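Long-range contact in AB hydrolase-1 domain-containing protein (Parabacteroides distasonis, PDB 4Q34), which is of uncharacterised function but, as a member of the alpha/beta hydrolase family, probably acts as an esterase: residues 89-103 with 145-159. Numbering follows the deposited sequence.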
ATOM      1  N   PRO A  89       5.560   5.233   8.601  1.00 14.86           N
ATOM      2  CA  PRO A  89       4.471   5.599   9.539  1.00 15.98           C
ATOM      3  C   PRO A  89       3.630   6.759   9.023  1.00 16.99           C
ATOM      4  O   PRO A  89       4.161   7.758   8.533  1.00 16.87           O
ATOM      5  CB  PRO A  89       5.234   5.992  10.797  1.00 15.91           C
ATOM      6  CG  PRO A  89       6.443   5.135  10.752  1.00 16.38           C
ATOM      7  CD  PRO A  89       6.848   5.270   9.292  1.00 15.42           C
ATOM      8  N   ARG A  90       2.319   6.606   9.189  1.00 15.51           N
ATOM      9  CA  ARG A  90       1.305   7.624   8.859  1.00 17.54           C
ATOM     10  C   ARG A  90       1.097   7.864   7.368  1.00 17.92           C
ATOM     11  O   ARG A  90       0.507   8.851   7.001  1.00 20.11           O
ATOM     12  CB  ARG A  90       1.622   8.951   9.557  1.00 18.04           C
ATOM     13  CG  ARG A  90       1.854   8.774  11.039  1.00 19.18           C
ATOM     14  CD  ARG A  90       2.404  10.031  11.716  1.00 18.86           C
ATOM     15  NE  ARG A  90       2.552   9.784  13.148  1.00 18.89           N
ATOM     16  CZ  ARG A  90       3.156  10.604  14.016  1.00 22.03           C
ATOM     17  NH1 ARG A  90       3.691  11.760  13.605  1.00 21.18           N
ATOM     18  NH2 ARG A  90       3.198  10.278  15.314  1.00 20.12           N
ATOM     19  N   ARG A  91       1.600   6.966   6.527  1.00 15.86           N
ATOM     20  CA  ARG A  91       1.545   7.125   5.083  1.00 16.17           C
ATOM     21  C   ARG A  91       0.961   5.880   4.398  1.00 16.06           C
ATOM     22  O   ARG A  91       1.409   4.724   4.626  1.00 15.30           O
ATOM     23  CB  ARG A  91       2.932   7.406   4.543  1.00 16.47           C
ATOM     24  CG  ARG A  91       2.954   7.943   3.129  1.00 15.95           C
ATOM     25  CD  ARG A  91       2.430   9.377   3.002  1.00 15.81           C
ATOM     26  NE  ARG A  91       3.205  10.377   3.735  1.00 17.45           N
ATOM     27  CZ  ARG A  91       4.413  10.850   3.404  1.00 16.47           C
ATOM     28  NH1 ARG A  91       5.110  10.384   2.351  1.00 17.19           N
ATOM     29  NH2 ARG A  91       4.968  11.779   4.174  1.00 17.52           N
ATOM     30  N   GLY A  92       0.002   6.086   3.515  1.00 15.09           N
ATOM     31  CA  GLY A  92      -0.521   4.989   2.668  1.00 14.91           C
ATOM     32  C   GLY A  92      -1.070   3.828   3.486  1.00 14.04           C
ATOM     33  O   GLY A  92      -1.877   4.052   4.352  1.00 16.03           O
ATOM     34  N   ASN A  93      -0.583   2.602   3.212  1.00 13.63           N
ATOM     35  CA  ASN A  93      -1.015   1.412   3.951  1.00 15.91           C
ATOM     36  C   ASN A  93      -0.670   1.466   5.447  1.00 15.95           C
ATOM     37  O   ASN A  93      -1.231   0.711   6.253  1.00 17.68           O
ATOM     38  CB  ASN A  93      -0.360   0.186   3.347  1.00 16.34           C
ATOM     39  CG  ASN A  93      -0.913  -0.173   1.967  1.00 15.50           C
ATOM     40  OD1 ASN A  93      -1.962   0.288   1.549  1.00 16.38           O
ATOM     41  ND2 ASN A  93      -0.199  -1.059   1.272  1.00 16.48           N
ATOM     42  N   ALA A  94       0.266   2.350   5.800  1.00 16.03           N
ATOM     43  CA  ALA A  94       0.599   2.608   7.216  1.00 15.54           C
ATOM     44  C   ALA A  94      -0.160   3.807   7.742  1.00 16.11           C
ATOM     45  O   ALA A  94       0.343   4.517   8.587  1.00 17.51           O
ATOM     46  CB  ALA A  94       2.093   2.799   7.380  1.00 16.18           C
ATOM     47  N   GLY A  95      -1.366   4.026   7.229  1.00 16.28           N
ATOM     48  CA  GLY A  95      -2.190   5.187   7.616  1.00 17.66           C
ATOM     49  C   GLY A  95      -2.704   5.219   9.022  1.00 19.08           C
ATOM     50  O   GLY A  95      -3.202   6.241   9.451  1.00 18.12           O
ATOM     51  N   ARG A  96      -2.595   4.116   9.753  1.00 17.42           N
ATOM     52  CA  ARG A  96      -3.067   4.019  11.142  1.00 17.80           C
ATOM     53  C   ARG A  96      -2.050   4.703  12.058  1.00 19.52           C
ATOM     54  O   ARG A  96      -1.234   4.045  12.714  1.00 19.20           O
ATOM     55  CB  ARG A  96      -3.280   2.553  11.544  1.00 18.09           C
ATOM     56  CG  ARG A  96      -3.922   2.370  12.921  1.00 18.43           C
ATOM     57  CD  ARG A  96      -4.251   0.931  13.084  1.00 16.05           C
ATOM     58  NE  ARG A  96      -4.916   0.581  14.366  1.00 17.26           N
ATOM     59  CZ  ARG A  96      -6.226   0.605  14.608  1.00 19.17           C
ATOM     60  NH1 ARG A  96      -7.100   1.057  13.725  1.00 19.34           N
ATOM     61  NH2 ARG A  96      -6.688   0.193  15.794  1.00 19.77           N
ATOM     62  N   GLY A  97      -2.101   6.037  12.074  1.00 19.32           N
ATOM     63  CA  GLY A  97      -1.261   6.846  12.967  1.00 20.19           C
ATOM     64  C   GLY A  97      -1.914   6.985  14.317  1.00 20.91           C
ATOM     65  O   GLY A  97      -3.050   6.583  14.501  1.00 24.09           O
ATOM     66  N   THR A  98      -1.184   7.584  15.261  1.00 20.26           N
ATOM     67  CA  THR A  98      -1.631   7.756  16.625  1.00 19.85           C
ATOM     68  C   THR A  98      -2.244   9.136  16.879  1.00 19.94           C
ATOM     69  O   THR A  98      -2.697   9.411  18.007  1.00 22.30           O
ATOM     70  CB  THR A  98      -0.453   7.555  17.585  1.00 20.99           C
ATOM     71  OG1 THR A  98       0.580   8.492  17.240  1.00 21.35           O
ATOM     72  CG2 THR A  98       0.061   6.079  17.486  1.00 20.64           C
ATOM     73  N   GLU A  99      -2.232  10.007  15.878  1.00 19.48           N
ATOM     74  CA  GLU A  99      -2.717  11.384  16.074  1.00 22.55           C
ATOM     75  C   GLU A  99      -4.078  11.639  15.417  1.00 25.40           C
ATOM     76  O   GLU A  99      -4.449  10.998  14.404  1.00 24.70           O
ATOM     77  CB  GLU A  99      -1.752  12.367  15.429  1.00 22.67           C
ATOM     78  CG  GLU A  99      -0.365  12.337  15.981  1.00 23.93           C
ATOM     79  CD  GLU A  99       0.615  12.977  15.043  1.00 25.08           C
ATOM     80  OE1 GLU A  99       0.754  12.457  13.922  1.00 21.10           O
ATOM     81  OE2 GLU A  99       1.278  13.956  15.442  1.00 22.87           O
ATOM     82  N   SER A 100      -4.808  12.600  15.976  1.00 24.31           N
ATOM     83  CA  SER A 100      -5.999  13.115  15.335  0.50 24.53           C
ATOM     84  C   SER A 100      -5.497  14.081  14.271  1.00 24.12           C
ATOM     85  O   SER A 100      -4.546  14.809  14.517  1.00 25.47           O
ATOM     86  CB  SER A 100      -6.881  13.838  16.358  0.50 25.91           C
ATOM     87  OG  SER A 100      -7.493  12.910  17.242  0.50 26.02           O
ATOM     88  N   VAL A 101      -6.132  14.101  13.104  1.00 23.22           N
ATOM     89  CA  VAL A 101      -5.659  14.942  12.014  1.00 22.96           C
ATOM     90  C   VAL A 101      -6.810  15.278  11.064  1.00 21.85           C
ATOM     91  O   VAL A 101      -7.732  14.480  10.878  1.00 21.53           O
ATOM     92  CB  VAL A 101      -4.505  14.250  11.244  1.00 23.48           C
ATOM     93  CG1 VAL A 101      -4.975  12.954  10.634  1.00 22.55           C
ATOM     94  CG2 VAL A 101      -3.911  15.184  10.185  1.00 25.90           C
ATOM     95  N   THR A 102      -6.748  16.468  10.469  1.00 22.05           N
ATOM     96  CA  THR A 102      -7.683  16.874   9.426  1.00 23.09           C
ATOM     97  C   THR A 102      -6.905  16.931   8.116  1.00 23.10           C
ATOM     98  O   THR A 102      -5.847  17.570   8.049  1.00 26.73           O
ATOM     99  CB  THR A 102      -8.355  18.202   9.742  1.00 24.35           C
ATOM    100  OG1 THR A 102      -9.155  18.031  10.908  1.00 24.44           O
ATOM    101  CG2 THR A 102      -9.258  18.630   8.616  1.00 27.57           C
ATOM    102  N   ILE A 103      -7.435  16.233   7.113  1.00 20.95           N
ATOM    103  CA  ILE A 103      -6.854  16.156   5.802  1.00 24.21           C
ATOM    104  C   ILE A 103      -7.817  16.891   4.868  1.00 24.16           C
ATOM    105  O   ILE A 103      -8.999  16.618   4.881  1.00 22.88           O
ATOM    106  CB  ILE A 103      -6.770  14.695   5.332  1.00 25.28           C
ATOM    107  CG1 ILE A 103      -5.948  13.819   6.286  1.00 28.96           C
ATOM    108  CG2 ILE A 103      -6.194  14.626   3.924  1.00 23.80           C
ATOM    109  CD1 ILE A 103      -4.537  14.234   6.423  1.00 30.17           C
ATOM    110  N   THR A 145      -0.076  10.481  -1.788  1.00 17.73           N
ATOM    111  CA  THR A 145      -0.997  10.051  -0.722  1.00 17.74           C
ATOM    112  C   THR A 145      -0.671  10.905   0.515  1.00 17.28           C
ATOM    113  O   THR A 145       0.475  11.272   0.708  1.00 18.36           O
ATOM    114  CB  THR A 145      -0.891   8.515  -0.492  1.00 16.69           C
ATOM    115  OG1 THR A 145      -2.080   8.026   0.101  1.00 17.72           O
ATOM    116  CG2 THR A 145       0.271   8.118   0.339  1.00 16.56           C
ATOM    117  N   PRO A 146      -1.673  11.209   1.377  1.00 17.68           N
ATOM    118  CA  PRO A 146      -1.466  12.130   2.473  1.00 19.32           C
ATOM    119  C   PRO A 146      -0.847  11.505   3.723  1.00 17.85           C
ATOM    120  O   PRO A 146      -0.844  10.285   3.883  1.00 17.59           O
ATOM    121  CB  PRO A 146      -2.873  12.670   2.745  1.00 19.66           C
ATOM    122  CG  PRO A 146      -3.758  11.498   2.367  1.00 19.70           C
ATOM    123  CD  PRO A 146      -3.104  10.897   1.176  1.00 18.25           C
ATOM    124  N   THR A 147      -0.267  12.349   4.563  1.00 17.57           N
ATOM    125  CA  THR A 147       0.225  11.970   5.877  1.00 16.74           C
ATOM    126  C   THR A 147      -0.908  12.042   6.868  1.00 18.10           C
ATOM    127  O   THR A 147      -1.530  13.097   7.062  1.00 18.65           O
ATOM    128  CB  THR A 147       1.383  12.893   6.280  1.00 18.21           C
ATOM    129  OG1 THR A 147       2.454  12.722   5.326  1.00 19.10           O
ATOM    130  CG2 THR A 147       1.870  12.633   7.686  1.00 18.93           C
ATOM    131  N   ILE A 148      -1.147  10.926   7.549  1.00 18.40           N
ATOM    132  CA  ILE A 148      -2.265  10.826   8.480  1.00 18.68           C
ATOM    133  C   ILE A 148      -1.750  11.153   9.879  1.00 19.35           C
ATOM    134  O   ILE A 148      -1.635  10.300  10.779  1.00 20.59           O
ATOM    135  CB  ILE A 148      -2.969   9.444   8.403  1.00 20.10           C
ATOM    136  CG1 ILE A 148      -3.169   8.991   6.939  1.00 20.45           C
ATOM    137  CG2 ILE A 148      -4.298   9.486   9.128  1.00 20.01           C
ATOM    138  CD1 ILE A 148      -3.809  10.020   6.028  1.00 23.68           C
ATOM    139  N   GLY A 149      -1.415  12.416  10.050  1.00 20.07           N
ATOM    140  CA  GLY A 149      -0.763  12.912  11.245  1.00 19.74           C
ATOM    141  C   GLY A 149       0.203  14.014  10.862  1.00 21.53           C
ATOM    142  O   GLY A 149       0.011  14.689   9.831  1.00 22.80           O
ATOM    143  N   THR A 150       1.229  14.205  11.696  1.00 22.68           N
ATOM    144  CA  THR A 150       2.255  15.231  11.496  1.00 23.60           C
ATOM    145  C   THR A 150       3.547  14.597  11.056  1.00 26.80           C
ATOM    146  O   THR A 150       3.794  13.415  11.317  1.00 23.44           O
ATOM    147  CB  THR A 150       2.571  16.002  12.809  1.00 27.83           C
ATOM    148  OG1 THR A 150       3.011  15.091  13.841  1.00 26.15           O
ATOM    149  CG2 THR A 150       1.371  16.759  13.251  1.00 29.46           C
ATOM    150  N   THR A 151       4.386  15.388  10.393  1.00 23.16           N
ATOM    151  CA  THR A 151       5.694  14.946  10.009  1.00 22.63           C
ATOM    152  C   THR A 151       6.511  14.831  11.291  1.00 25.02           C
ATOM    153  O   THR A 151       6.566  15.794  12.073  1.00 22.97           O
ATOM    154  CB  THR A 151       6.339  15.987   9.094  1.00 25.67           C
ATOM    155  OG1 THR A 151       5.530  16.108   7.924  1.00 29.28           O
ATOM    156  CG2 THR A 151       7.720  15.579   8.729  1.00 22.63           C
ATOM    157  N   ASP A 152       7.131  13.671  11.517  1.00 22.42           N
ATOM    158  CA  ASP A 152       7.972  13.453  12.692  1.00 19.65           C
ATOM    159  C   ASP A 152       9.096  12.482  12.312  1.00 20.57           C
ATOM    160  O   ASP A 152       8.832  11.298  12.216  1.00 20.31           O
ATOM    161  CB  ASP A 152       7.109  12.949  13.886  1.00 19.96           C
ATOM    162  CG  ASP A 152       7.884  12.858  15.161  1.00 22.04           C
ATOM    163  OD1 ASP A 152       9.113  12.646  15.091  1.00 23.21           O
ATOM    164  OD2 ASP A 152       7.303  13.048  16.270  1.00 23.37           O
ATOM    165  N   PHE A 153      10.322  13.000  12.130  1.00 18.35           N
ATOM    166  CA  PHE A 153      11.460  12.187  11.659  1.00 19.81           C
ATOM    167  C   PHE A 153      11.860  11.146  12.730  1.00 19.22           C
ATOM    168  O   PHE A 153      12.401  10.095  12.389  1.00 18.18           O
ATOM    169  CB  PHE A 153      12.693  13.041  11.309  1.00 21.71           C
ATOM    170  CG  PHE A 153      12.531  13.936  10.116  1.00 23.58           C
ATOM    171  CD1 PHE A 153      11.493  13.760   9.190  1.00 25.55           C
ATOM    172  CD2 PHE A 153      13.449  14.989   9.907  1.00 27.01           C
ATOM    173  CE1 PHE A 153      11.360  14.599   8.083  1.00 29.05           C
ATOM    174  CE2 PHE A 153      13.334  15.821   8.791  1.00 28.70           C
ATOM    175  CZ  PHE A 153      12.282  15.618   7.872  1.00 27.34           C
ATOM    176  N   GLU A 154      11.578  11.421  13.994  1.00 20.08           N
ATOM    177  CA  GLU A 154      11.851  10.448  15.043  1.00 20.06           C
ATOM    178  C   GLU A 154      10.952   9.223  14.866  1.00 18.61           C
ATOM    179  O   GLU A 154      11.437   8.064  14.874  1.00 18.69           O
ATOM    180  CB  GLU A 154      11.639  11.031  16.449  1.00 21.31           C
ATOM    181  CG  GLU A 154      11.821   9.995  17.560  1.00 23.55           C
ATOM    182  CD  GLU A 154      11.746  10.565  18.960  1.00 31.80           C
ATOM    183  OE1 GLU A 154      11.151  11.655  19.103  1.00 31.49           O
ATOM    184  OE2 GLU A 154      12.289   9.937  19.915  1.00 26.14           O
ATOM    185  N   VAL A 155       9.666   9.477  14.613  1.00 18.42           N
ATOM    186  CA  VAL A 155       8.666   8.407  14.434  1.00 19.29           C
ATOM    187  C   VAL A 155       9.016   7.618  13.156  1.00 17.67           C
ATOM    188  O   VAL A 155       8.989   6.404  13.126  1.00 17.39           O
ATOM    189  CB  VAL A 155       7.244   8.988  14.357  1.00 20.85           C
ATOM    190  CG1 VAL A 155       6.241   7.921  13.954  1.00 19.16           C
ATOM    191  CG2 VAL A 155       6.832   9.610  15.693  1.00 21.48           C
ATOM    192  N   TYR A 156       9.386   8.340  12.100  1.00 16.78           N
ATOM    193  CA  TYR A 156       9.688   7.696  10.825  1.00 15.97           C
ATOM    194  C   TYR A 156      10.928   6.853  10.938  1.00 17.16           C
ATOM    195  O   TYR A 156      10.958   5.667  10.539  1.00 16.56           O
ATOM    196  CB  TYR A 156       9.864   8.752   9.717  1.00 17.14           C
ATOM    197  CG  TYR A 156       8.689   9.651   9.365  1.00 17.80           C
ATOM    198  CD1 TYR A 156       7.355   9.366   9.755  1.00 18.00           C
ATOM    199  CD2 TYR A 156       8.892  10.758   8.556  1.00 18.98           C
ATOM    200  CE1 TYR A 156       6.309  10.179   9.393  1.00 18.60           C
ATOM    201  CE2 TYR A 156       7.848  11.599   8.218  1.00 17.38           C
ATOM    202  CZ  TYR A 156       6.564  11.307   8.610  1.00 18.77           C
ATOM    203  OH  TYR A 156       5.508  12.085   8.217  1.00 18.75           O
ATOM    204  N   SER A 157      11.973   7.436  11.487  1.00 16.30           N
ATOM    205  CA  SER A 157      13.250   6.729  11.559  1.00 16.83           C
ATOM    206  C   SER A 157      13.181   5.593  12.604  1.00 17.16           C
ATOM    207  O   SER A 157      13.842   4.570  12.477  1.00 17.10           O
ATOM    208  CB  SER A 157      14.395   7.697  11.834  1.00 18.45           C
ATOM    209  OG  SER A 157      14.258   8.359  13.077  1.00 17.49           O
ATOM    210  N   ASP A 158      12.377   5.747  13.650  1.00 17.85           N
ATOM    211  CA  ASP A 158      12.219   4.615  14.543  1.00 17.57           C
ATOM    212  C   ASP A 158      11.706   3.351  13.835  1.00 16.52           C
ATOM    213  O   ASP A 158      12.103   2.246  14.162  1.00 17.60           O
ATOM    214  CB  ASP A 158      11.259   4.924  15.711  1.00 18.85           C
ATOM    215  CG  ASP A 158      11.904   5.728  16.841  1.00 21.09           C
ATOM    216  OD1 ASP A 158      13.117   5.905  16.903  1.00 22.76           O
ATOM    217  OD2 ASP A 158      11.125   6.197  17.695  1.00 23.53           O
ATOM    218  N   ALA A 159      10.770   3.511  12.932  1.00 16.54           N
ATOM    219  CA  ALA A 159      10.198   2.349  12.262  1.00 16.25           C
ATOM    220  C   ALA A 159      11.227   1.760  11.306  1.00 16.39           C
ATOM    221  O   ALA A 159      11.367   0.552  11.205  1.00 16.39           O
ATOM    222  CB  ALA A 159       8.924   2.700  11.573  1.00 16.25           C
TER
HETATM  223  O   HOH W   1       4.087   9.934   6.798  1.00 18.44           O
HETATM  224  O   HOH W   2       4.626  12.780  16.333  1.00 25.02           O
HETATM  225  O   HOH W   3      -1.930   8.042   2.985  1.00 16.02           O
HETATM  226  O   HOH W   4      -0.613  10.085  13.361  1.00 22.96           O
HETATM  227  O   HOH W   5      -3.696   9.042  12.609  1.00 27.44           O
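In this alpha/beta hydrolase fold, the loop that leaves the C-terminal end of central-sheet strand 83-87 packs against the segment leading into helix 153-167, and Arg90 and Arg91 grip that segment through Thr150 and Thr147. The backbones are tied where Ile148 N donates to Arg90 O over 2.7 Å, nearly straight at 173°. With its chain extended from CG to NE, Arg90 carries its guanidinium out to Thr150, where NH1 meets the carbonyl O at 2.8 Å, close to the guanidinium plane. Val155 CG1 lies over one face of this group; over the opposite face sits Glu99 OE1, 3.0 Å from Arg90 NH1, a bridge of charge alone. Asp32 gives Arg90 a second carboxylate. Glu99 also clasps Thr150, its OE1 taking Thr150 N and its OE2 accepting from Thr150 OG1 at 2.6 Å through the syn lone pair. Glycine suits position 149, just before Thr150, because a CB on Gly149 would run into Glu99 OE1 and be jammed against the preceding carbonyl O. Arg91 bends at chi2 (71°) and chi3 (62°), folding back so that NE and NH2 both reach Thr147 OG1 at 2.9 Å, while its NH1 bonds Gln57 O and Gly54 O. Cutting Arg91 back to alanine would probably leave Thr147 OG1 and those two carbonyls without the guanidinium that links them. Apolar groups fill in beside the polar clasp: Pro89 CG rests on Ala159 CB at 3.6 Å, and strand 101-103, which pairs antiparallel with a strand of the second subunit, sets Val101 CG1 3.8 Å from Ile148 CG2.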